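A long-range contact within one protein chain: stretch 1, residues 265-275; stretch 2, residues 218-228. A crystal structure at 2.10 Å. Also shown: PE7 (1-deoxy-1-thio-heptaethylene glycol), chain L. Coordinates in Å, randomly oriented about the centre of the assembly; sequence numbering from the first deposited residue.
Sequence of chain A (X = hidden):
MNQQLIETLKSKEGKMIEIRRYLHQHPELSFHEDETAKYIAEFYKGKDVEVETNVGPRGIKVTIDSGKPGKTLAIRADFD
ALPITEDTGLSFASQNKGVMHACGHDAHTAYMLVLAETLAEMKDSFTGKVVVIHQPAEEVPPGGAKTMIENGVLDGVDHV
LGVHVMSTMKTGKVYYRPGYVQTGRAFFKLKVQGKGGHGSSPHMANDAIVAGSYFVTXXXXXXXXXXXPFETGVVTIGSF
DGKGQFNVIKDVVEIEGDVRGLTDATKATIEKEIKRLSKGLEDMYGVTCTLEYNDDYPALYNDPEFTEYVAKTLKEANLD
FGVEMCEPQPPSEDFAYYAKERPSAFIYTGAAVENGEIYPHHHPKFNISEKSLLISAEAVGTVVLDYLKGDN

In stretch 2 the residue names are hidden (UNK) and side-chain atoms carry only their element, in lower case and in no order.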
# COMPACT_ATOMS: atom_id res chain seq x y z
N ALA A 265 -25.75 -11.84 -0.90
CA ALA A 265 -25.35 -10.83 0.09
C ALA A 265 -23.84 -10.52 -0.04
O ALA A 265 -23.44 -9.35 0.02
CB ALA A 265 -25.70 -11.27 1.49
N THR A 266 -23.03 -11.55 -0.23
CA THR A 266 -21.58 -11.39 -0.43
C THR A 266 -21.29 -10.58 -1.71
O THR A 266 -20.45 -9.68 -1.69
CB THR A 266 -20.86 -12.75 -0.47
OG1 THR A 266 -21.05 -13.40 0.79
CG2 THR A 266 -19.31 -12.58 -0.71
N LYS A 267 -21.99 -10.88 -2.80
CA LYS A 267 -21.84 -10.08 -4.02
C LYS A 267 -22.20 -8.61 -3.79
O LYS A 267 -21.51 -7.73 -4.30
CB LYS A 267 -22.65 -10.65 -5.17
CG LYS A 267 -21.96 -11.83 -5.88
CD LYS A 267 -22.86 -12.46 -6.95
CE LYS A 267 -22.92 -11.55 -8.17
NZ LYS A 267 -23.99 -11.95 -9.12
N ALA A 268 -23.26 -8.38 -3.03
CA ALA A 268 -23.74 -7.03 -2.75
C ALA A 268 -22.74 -6.25 -1.92
O ALA A 268 -22.45 -5.10 -2.23
CB ALA A 268 -25.16 -7.04 -2.05
N THR A 269 -22.22 -6.87 -0.87
CA THR A 269 -21.16 -6.27 -0.06
C THR A 269 -19.90 -5.89 -0.88
O THR A 269 -19.37 -4.78 -0.73
CB THR A 269 -20.76 -7.20 1.08
OG1 THR A 269 -21.85 -7.30 1.99
CG2 THR A 269 -19.50 -6.70 1.82
N ILE A 270 -19.45 -6.79 -1.76
CA ILE A 270 -18.26 -6.55 -2.58
C ILE A 270 -18.47 -5.35 -3.52
O ILE A 270 -17.60 -4.51 -3.69
CB ILE A 270 -17.85 -7.81 -3.41
CG1 ILE A 270 -17.29 -8.90 -2.49
CG2 ILE A 270 -16.78 -7.47 -4.45
CD1 ILE A 270 -17.01 -10.26 -3.18
N GLU A 271 -19.65 -5.28 -4.10
CA GLU A 271 -19.96 -4.21 -5.01
C GLU A 271 -20.00 -2.87 -4.27
O GLU A 271 -19.51 -1.87 -4.77
CB GLU A 271 -21.31 -4.47 -5.69
CG GLU A 271 -21.71 -3.33 -6.60
CD GLU A 271 -23.00 -3.60 -7.36
OE1 GLU A 271 -23.57 -4.71 -7.27
OE2 GLU A 271 -23.42 -2.67 -8.07
N LYS A 272 -20.59 -2.88 -3.08
CA LYS A 272 -20.65 -1.69 -2.23
C LYS A 272 -19.26 -1.22 -1.83
O LYS A 272 -18.96 -0.02 -1.89
CB LYS A 272 -21.52 -1.96 -0.99
CG LYS A 272 -21.47 -0.85 0.08
CD LYS A 272 -22.38 -1.20 1.27
CE LYS A 272 -22.07 -0.27 2.45
NZ LYS A 272 -23.02 -0.47 3.60
N GLU A 273 -18.40 -2.16 -1.43
CA GLU A 273 -17.05 -1.82 -0.97
C GLU A 273 -16.08 -1.39 -2.08
O GLU A 273 -15.21 -0.55 -1.85
CB GLU A 273 -16.49 -2.94 -0.07
CG GLU A 273 -17.30 -3.11 1.25
CD GLU A 273 -17.38 -1.82 2.08
OE1 GLU A 273 -16.44 -1.00 1.99
OE2 GLU A 273 -18.37 -1.60 2.83
N ILE A 274 -16.24 -1.95 -3.28
CA ILE A 274 -15.43 -1.56 -4.44
C ILE A 274 -15.86 -0.18 -4.90
O ILE A 274 -15.03 0.65 -5.25
CB ILE A 274 -15.56 -2.58 -5.61
CG1 ILE A 274 -14.78 -3.85 -5.28
CG2 ILE A 274 -15.09 -1.96 -6.98
CD1 ILE A 274 -14.95 -4.98 -6.29
N LYS A 275 -17.17 0.06 -4.90
CA LYS A 275 -17.69 1.41 -5.17
C LYS A 275 -17.21 2.45 -4.17
O LYS A 275 -16.95 3.58 -4.57
CB LYS A 275 -19.23 1.40 -5.31
CG LYS A 275 -19.66 0.82 -6.63
CD LYS A 275 -21.18 0.54 -6.74
CE LYS A 275 -21.52 0.13 -8.17
NZ LYS A 275 -23.01 -0.01 -8.40
N UNK A 218 -5.24 -1.04 -1.79
CA UNK A 218 -6.41 -0.82 -0.93
C UNK A 218 -7.54 -1.83 -1.20
O UNK A 218 -8.30 -2.19 -0.29
c UNK A 218 -6.92 0.63 -1.10
N UNK A 219 -7.68 -2.25 -2.45
CA UNK A 219 -8.72 -3.20 -2.82
C UNK A 219 -8.64 -4.55 -2.07
O UNK A 219 -9.65 -5.23 -1.90
c UNK A 219 -9.83 -4.20 -4.98
c UNK A 219 -8.65 -3.47 -4.31
c UNK A 219 -11.10 -3.35 -4.90
c UNK A 219 -9.45 -4.47 -6.39
N UNK A 220 -7.44 -4.91 -1.62
CA UNK A 220 -7.23 -6.19 -0.93
C UNK A 220 -8.02 -6.25 0.38
O UNK A 220 -8.29 -7.34 0.87
c UNK A 220 -4.87 -6.39 -1.97
o UNK A 220 -5.77 -6.49 -4.20
n UNK A 220 -5.80 -8.39 -2.98
c UNK A 220 -5.52 -7.10 -3.15
c UNK A 220 -5.74 -6.44 -0.67
N UNK A 221 -8.37 -5.08 0.93
CA UNK A 221 -9.15 -5.02 2.16
C UNK A 221 -10.60 -5.43 1.98
O UNK A 221 -11.26 -5.74 2.97
c UNK A 221 -7.72 -3.29 3.32
o UNK A 221 -9.63 -2.65 1.93
c UNK A 221 -9.13 -3.64 2.85
N UNK A 222 -11.10 -5.43 0.75
CA UNK A 222 -12.47 -5.92 0.52
C UNK A 222 -12.61 -7.37 0.96
O UNK A 222 -13.48 -7.71 1.78
c UNK A 222 -12.87 -4.26 -1.34
c UNK A 222 -12.90 -5.75 -0.95
c UNK A 222 -14.29 -6.35 -1.19
N UNK A 223 -11.73 -8.24 0.45
CA UNK A 223 -11.77 -9.62 0.89
C UNK A 223 -11.21 -9.73 2.31
O UNK A 223 -11.74 -10.49 3.13
c UNK A 223 -11.94 -10.70 -1.43
c UNK A 223 -10.90 -11.98 0.45
c UNK A 223 -11.08 -10.59 -0.14
N UNK A 224 -10.18 -8.96 2.65
CA UNK A 224 -9.43 -9.29 3.87
C UNK A 224 -10.03 -8.68 5.13
O UNK A 224 -9.70 -9.12 6.25
c UNK A 224 -7.95 -8.87 3.74
o UNK A 224 -7.81 -7.49 4.04
N UNK A 225 -10.90 -7.70 4.98
CA UNK A 225 -11.48 -6.95 6.06
C UNK A 225 -13.02 -6.87 6.00
O UNK A 225 -13.67 -7.08 6.96
c UNK A 225 -9.03 -7.67 9.55
c UNK A 225 -9.16 -5.79 7.99
c UNK A 225 -10.82 -5.58 6.23
c UNK A 225 -9.39 -5.56 6.56
n UNK A 225 -9.03 -8.94 9.72
n UNK A 225 -8.93 -6.91 10.58
n UNK A 225 -9.14 -7.18 8.33
N UNK A 226 -13.54 -6.61 4.83
CA UNK A 226 -14.96 -6.26 4.66
C UNK A 226 -15.89 -7.48 4.62
O UNK A 226 -17.10 -7.36 4.88
c UNK A 226 -14.90 -3.28 4.65
c UNK A 226 -14.44 -4.08 3.45
c UNK A 226 -14.23 -1.09 5.56
n UNK A 226 -14.54 -1.87 4.53
c UNK A 226 -15.15 -5.43 3.39
n UNK A 226 -13.93 0.19 5.36
n UNK A 226 -14.20 -1.60 6.78
N UNK A 227 -15.35 -8.63 4.25
CA UNK A 227 -16.11 -9.87 4.24
C UNK A 227 -15.85 -10.64 5.51
O UNK A 227 -14.75 -10.60 6.06
c UNK A 227 -17.48 -9.79 1.47
c UNK A 227 -15.61 -11.25 0.59
c UNK A 227 -15.75 -10.75 3.03
c UNK A 227 -16.01 -10.20 1.64
N UNK A 228 -16.87 -11.33 5.99
CA UNK A 228 -16.68 -12.29 7.06
C UNK A 228 -15.73 -13.39 6.61
O UNK A 228 -15.74 -13.81 5.45
c UNK A 228 -18.01 -12.92 7.44
o UNK A 228 -17.77 -14.03 8.28
S1 PE7 L . -22.07 -2.63 17.52
C2 PE7 L . -23.11 -1.40 18.42
C3 PE7 L . -22.55 0.02 18.32
O4 PE7 L . -22.70 0.51 16.97
C5 PE7 L . -22.67 1.94 16.97
C6 PE7 L . -21.60 2.41 16.01
O7 PE7 L . -22.12 2.14 14.71
C8 PE7 L . -21.11 2.42 13.73
C9 PE7 L . -21.58 2.08 12.32
O10 PE7 L . -22.39 0.92 12.34
C11 PE7 L . -22.21 0.19 11.13
C12 PE7 L . -21.82 -1.25 11.37
O13 PE7 L . -20.76 -1.52 10.44
C14 PE7 L . -20.25 -2.85 10.54
C15 PE7 L . -18.85 -2.76 9.97
O16 PE7 L . -18.95 -2.06 8.74
C17 PE7 L . -17.67 -1.95 8.12
C18 PE7 L . -17.81 -0.87 7.07
O19 PE7 L . -17.59 0.35 7.77
C20 PE7 L . -17.43 1.41 6.82
C21 PE7 L . -18.08 2.71 7.30
O22 PE7 L . -19.33 2.46 7.96

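Position 218 carries one side-chain atom, a carbon. It is out of reach of stretch 1, and a lone CB defines Ala-218.

Position 219 has four carbons forked at the second. Its CA-to-CB bond points sideways, yet the end of the chain comes nearer, and one terminal carbon lies 3.7 Å from CG1 of Ile-274. This is Leu-219, with CD1 as the touching atom and chi angles t and p.

At 220 there are three carbons, the third bearing one oxygen and one nitrogen. That primary amide with two preceding carbons is Gln-220, out of reach of stretch 1.

Position 221 shows a carbon carrying one oxygen and one carbon, hence Thr-221. Its OG1 donates to O of Ala-218 at 2.6 Å, a bond turned back into its own helix. The backbone is kinked here: N of Thr-221 reaches O of Ala-218 at 3.1 Å, three residues back instead of four.

Position 222 has three carbons, one bearing the other two, and its CA-to-CB bond points toward stretch 1, where the terminal carbons approach Ile-270 and Glu-273. The branch at CB makes it Val-222. Both methyls lie near CB of Glu-273, CG2 at 4.1 Å and CG1 at 4.2 Å, and CG1 also lies 4.1 Å from CG1 of Ile-270.

Position 223 repeats the three-carbon fork at CB, but it points sideways and makes no contact with stretch 1; it is Val-223.

Position 224 has one carbon and then one oxygen: Ser-224, out of reach of stretch 1, its OG hydrogen-bonded elsewhere in the structure.

At 225, three carbons lead to a nitrogen and then a carbon with two more nitrogens. This guanidinium belongs to Arg-225, whose NE donates to O of Ser-224 at 2.9 Å with an angle of 171°, and which does not reach stretch 1.

Position 226 has the same composition, but its CA-to-CB bond points toward stretch 1, and the nitrogen within the chain lies 3.3 Å from OE1 of Glu-273. In Arg-226 this atom is NE; the contact is a salt bridge whose hydrogen bond is weak, with an angle of 130°. PE7 C18 lies over one face of the guanidinium, 3.7 Å from NH1 of Arg-226.

Position 227 again has four carbons forked at the second, and its end comes nearer than its sideways CB suggests, one terminal carbon approaching Thr-269, Thr-266 and Ile-270. It is Leu-227, whose CD2 lies 3.7 Å from CG2 of Thr-269, 4.0 Å from CG2 of Thr-266 and 4.1 Å from CG1 of Ile-270.

Position 228 has one carbon and one oxygen, Ser-228, out of reach.

The helices run at 147° with axes 9.7 Å apart at closest approach, so the register reverses: Thr-266 faces Leu-227, and Ile-274 faces Leu-219. Leu-219, Val-222 and Leu-227 supply an apolar strip against Ile-270, Ile-274 and the threonine methyls, while Glu-273 and Arg-226 add a single charged link. Together the stretches bury 401 Å².

Stretch 2 218-228: ALQTVVSRRLS
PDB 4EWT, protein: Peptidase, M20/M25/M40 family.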